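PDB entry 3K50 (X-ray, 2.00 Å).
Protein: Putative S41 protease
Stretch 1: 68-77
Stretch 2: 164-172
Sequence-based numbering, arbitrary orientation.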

# COMPACT_ATOMS: atom_id res chain seq x y z
N ASP A 68 -3.55 13.59 -16.55
CA ASP A 68 -4.82 13.33 -17.24
C ASP A 68 -5.20 11.86 -17.13
O ASP A 68 -6.37 11.53 -16.96
CB ASP A 68 -4.76 13.79 -18.70
CG ASP A 68 -4.83 15.32 -18.84
OD1 ASP A 68 -5.37 15.96 -17.92
OD2 ASP A 68 -4.37 15.88 -19.86
N GLU A 69 -4.20 10.97 -17.22
CA GLU A 69 -4.40 9.54 -17.04
C GLU A 69 -3.16 8.99 -16.39
O GLU A 69 -2.14 9.68 -16.37
CB GLU A 69 -4.65 8.86 -18.39
CG GLU A 69 -3.49 8.93 -19.37
CD GLU A 69 -3.76 8.19 -20.69
OE1 GLU A 69 -4.88 7.64 -20.89
OE2 GLU A 69 -2.84 8.15 -21.53
N PRO A 70 -3.23 7.79 -15.79
CA PRO A 70 -1.97 7.22 -15.26
C PRO A 70 -0.89 7.03 -16.33
O PRO A 70 -1.18 6.69 -17.49
CB PRO A 70 -2.41 5.85 -14.68
CG PRO A 70 -3.89 6.03 -14.35
CD PRO A 70 -4.41 6.94 -15.47
N ILE A 71 0.36 7.26 -15.94
CA ILE A 71 1.47 7.11 -16.87
C ILE A 71 1.38 5.70 -17.43
O ILE A 71 1.15 4.75 -16.68
CB ILE A 71 2.82 7.30 -16.16
CG1 ILE A 71 3.00 8.75 -15.70
CG2 ILE A 71 3.95 6.95 -17.14
CD1 ILE A 71 4.00 8.96 -14.56
N PRO A 72 1.48 5.53 -18.75
CA PRO A 72 1.37 4.15 -19.28
C PRO A 72 2.42 3.19 -18.74
O PRO A 72 3.53 3.61 -18.40
CB PRO A 72 1.53 4.32 -20.79
CG PRO A 72 1.27 5.76 -21.07
CD PRO A 72 1.62 6.54 -19.82
N SER A 73 2.05 1.91 -18.65
CA SER A 73 2.96 0.89 -18.08
C SER A 73 2.55 -0.48 -18.52
O SER A 73 1.48 -0.64 -19.11
CB SER A 73 3.00 0.95 -16.54
OG SER A 73 1.79 0.54 -15.93
N TYR A 74 3.43 -1.46 -18.28
CA TYR A 74 3.18 -2.86 -18.69
C TYR A 74 2.29 -3.61 -17.66
O TYR A 74 1.70 -4.64 -17.98
CB TYR A 74 4.49 -3.59 -18.87
CG TYR A 74 5.28 -3.22 -20.13
CD1 TYR A 74 4.76 -3.46 -21.41
CD2 TYR A 74 6.56 -2.72 -20.03
CE1 TYR A 74 5.50 -3.13 -22.58
CE2 TYR A 74 7.32 -2.43 -21.16
CZ TYR A 74 6.80 -2.63 -22.42
OH TYR A 74 7.58 -2.34 -23.48
N GLY A 75 2.21 -3.08 -16.45
CA GLY A 75 1.35 -3.61 -15.42
C GLY A 75 2.04 -4.55 -14.45
O GLY A 75 1.36 -5.38 -13.83
N PHE A 76 3.37 -4.48 -14.30
CA PHE A 76 4.02 -5.32 -13.27
C PHE A 76 5.08 -4.58 -12.47
O PHE A 76 5.68 -3.64 -12.96
CB PHE A 76 4.63 -6.57 -13.87
CG PHE A 76 5.88 -6.31 -14.74
CD1 PHE A 76 5.74 -5.95 -16.06
CD2 PHE A 76 7.16 -6.44 -14.21
CE1 PHE A 76 6.85 -5.72 -16.85
CE2 PHE A 76 8.26 -6.17 -14.98
CZ PHE A 76 8.11 -5.83 -16.31
N ASP A 77 5.26 -5.00 -11.23
CA ASP A 77 6.35 -4.50 -10.39
C ASP A 77 7.38 -5.58 -10.27
O ASP A 77 7.06 -6.76 -10.37
CB ASP A 77 5.88 -4.13 -8.98
CG ASP A 77 5.00 -2.90 -8.96
OD1 ASP A 77 5.12 -2.10 -9.93
OD2 ASP A 77 4.18 -2.76 -8.00
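Stretch 2 (164-172) TMPASRSLV

Stretch 2 leaves a strand at Thr164 and Met165 and continues as extended loop, running antiparallel to stretch 1, so that Ser168 lies by Tyr74 (CA to CA 4.5 Å) and Ser170 by Pro72 (CA to CA 3.9 Å). Between these pairs Ser73 and Arg169 form a single antiparallel bridge. Both backbones are nearly fully extended here (phi/psi -160/168 and -158/167), which turns the NH and CO of each residue toward the other: Ser73 N donates to Arg169 O at 2.9 Å, and Arg169 N to Ser73 O at 3.1 Å, both close to linear. The CA-to-CB bond of each residue points away from the other stretch. Arg169, chi1 p and then t, t, carries its guanidinium off to partners elsewhere in the structure. Arg169 O also receives a CA-H...O contact from Pro72 CA at 3.4 Å.

Beyond the bridge, Ser170 takes chi1 t, placing its OG within reach of the backbone of stretch 1, where OG donates to Pro70 O at 2.8 Å. The ring of Pro70, C-gamma exo, packs next to it, with CG 3.4 Å from Leu171 O. Glu69, chi1 p and chi2 t, sets its OE1 3.5 Å from Ser170 CB. A water ties the backbones together here: it donates to Ile71 O (2.7 Å), accepts from Leu171 N (2.9 Å) and is hydrogen-bonded to Ser73 OG (3.1 Å), whose chi1 is p. Leu171, chi1 m and chi2 t, points sideways from its CA, but its end comes nearer and sets CD1 3.4 Å from Gly75 CA. A CB on Gly75 would lie 3.1 Å from that CD1; the backbone angles of 96/23 would also jam it against the preceding carbonyl, and by themselves call for glycine.

At the other end, Tyr74, chi1 m, swings its ring between two residues of stretch 2. Met165, a selenomethionine, extends through chi1 t and chi2 t, then bends at chi3 p, laying its CE over one face, 3.5 Å from the Tyr74 ring centroid and almost on the ring normal. Ser168 CB, pointing toward stretch 1, covers the opposite face at 4.1 Å from the centroid of the Tyr74 ring. Pro166 O meets the ring edge, 3.3 Å from Tyr74 CE1; it is buried there without a hydrogen-bonding partner. Phe76, chi1 p, brings its ring obliquely to the selenium, CE1 lying 4.0 Å from Met165 SE.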

# COMPACT_ATOMS: atom_id res chain seq x y z
N THR A 164 5.33 -13.18 -25.40
CA THR A 164 5.22 -11.87 -26.05
C THR A 164 4.38 -10.97 -25.18
O THR A 164 3.24 -11.33 -24.86
CB THR A 164 4.54 -12.00 -27.41
OG1 THR A 164 5.33 -12.90 -28.19
CG2 THR A 164 4.43 -10.64 -28.11
N MSE A 165 4.94 -9.82 -24.78
CA MSE A 165 4.23 -8.87 -23.94
C MSE A 165 3.76 -7.70 -24.79
O MSE A 165 4.57 -7.05 -25.44
CB MSE A 165 5.11 -8.34 -22.80
CG MSE A 165 4.30 -7.54 -21.84
SE MSE A 165 5.21 -7.19 -20.21
CE MSE A 165 6.77 -6.28 -20.92
N PRO A 166 2.46 -7.40 -24.76
CA PRO A 166 1.99 -6.28 -25.59
C PRO A 166 2.51 -4.94 -25.10
O PRO A 166 3.07 -4.84 -23.99
CB PRO A 166 0.45 -6.35 -25.48
CG PRO A 166 0.13 -7.58 -24.72
CD PRO A 166 1.37 -8.05 -24.00
N ALA A 167 2.33 -3.90 -25.94
CA ALA A 167 2.81 -2.56 -25.62
C ALA A 167 2.14 -2.03 -24.37
O ALA A 167 0.99 -2.35 -24.07
CB ALA A 167 2.60 -1.59 -26.82
N SER A 168 2.88 -1.21 -23.63
CA SER A 168 2.33 -0.61 -22.44
C SER A 168 1.12 0.27 -22.71
O SER A 168 0.90 0.71 -23.83
CB SER A 168 3.39 0.23 -21.74
OG SER A 168 4.02 1.13 -22.62
N ARG A 169 0.32 0.52 -21.69
CA ARG A 169 -0.85 1.38 -21.85
C ARG A 169 -1.23 1.91 -20.50
O ARG A 169 -0.65 1.49 -19.54
CB ARG A 169 -2.01 0.67 -22.55
CG ARG A 169 -2.53 -0.52 -21.89
CD ARG A 169 -3.41 -1.27 -22.86
NE ARG A 169 -3.98 -2.37 -22.12
CZ ARG A 169 -3.77 -3.67 -22.33
NH1 ARG A 169 -3.05 -4.17 -23.34
NH2 ARG A 169 -4.37 -4.48 -21.50
N SER A 170 -2.10 2.92 -20.46
CA SER A 170 -2.50 3.56 -19.21
C SER A 170 -3.43 2.59 -18.47
O SER A 170 -4.46 2.22 -19.01
CB SER A 170 -3.20 4.90 -19.49
OG SER A 170 -3.57 5.52 -18.26
N LEU A 171 -3.07 2.20 -17.25
CA LEU A 171 -3.84 1.18 -16.50
C LEU A 171 -4.43 1.69 -15.19
O LEU A 171 -3.89 2.59 -14.54
CB LEU A 171 -2.93 0.01 -16.12
CG LEU A 171 -2.21 -0.70 -17.27
CD1 LEU A 171 -1.11 -1.61 -16.71
CD2 LEU A 171 -3.17 -1.45 -18.19
N VAL A 172 -5.51 1.06 -14.79
CA VAL A 172 -6.14 1.36 -13.54
C VAL A 172 -6.12 0.08 -12.72
O VAL A 172 -6.64 -0.95 -13.16
CB VAL A 172 -7.56 1.84 -13.73
CG1 VAL A 172 -8.31 1.80 -12.38
CG2 VAL A 172 -7.52 3.24 -14.30
O HOH W 1 -0.47 2.69 -16.16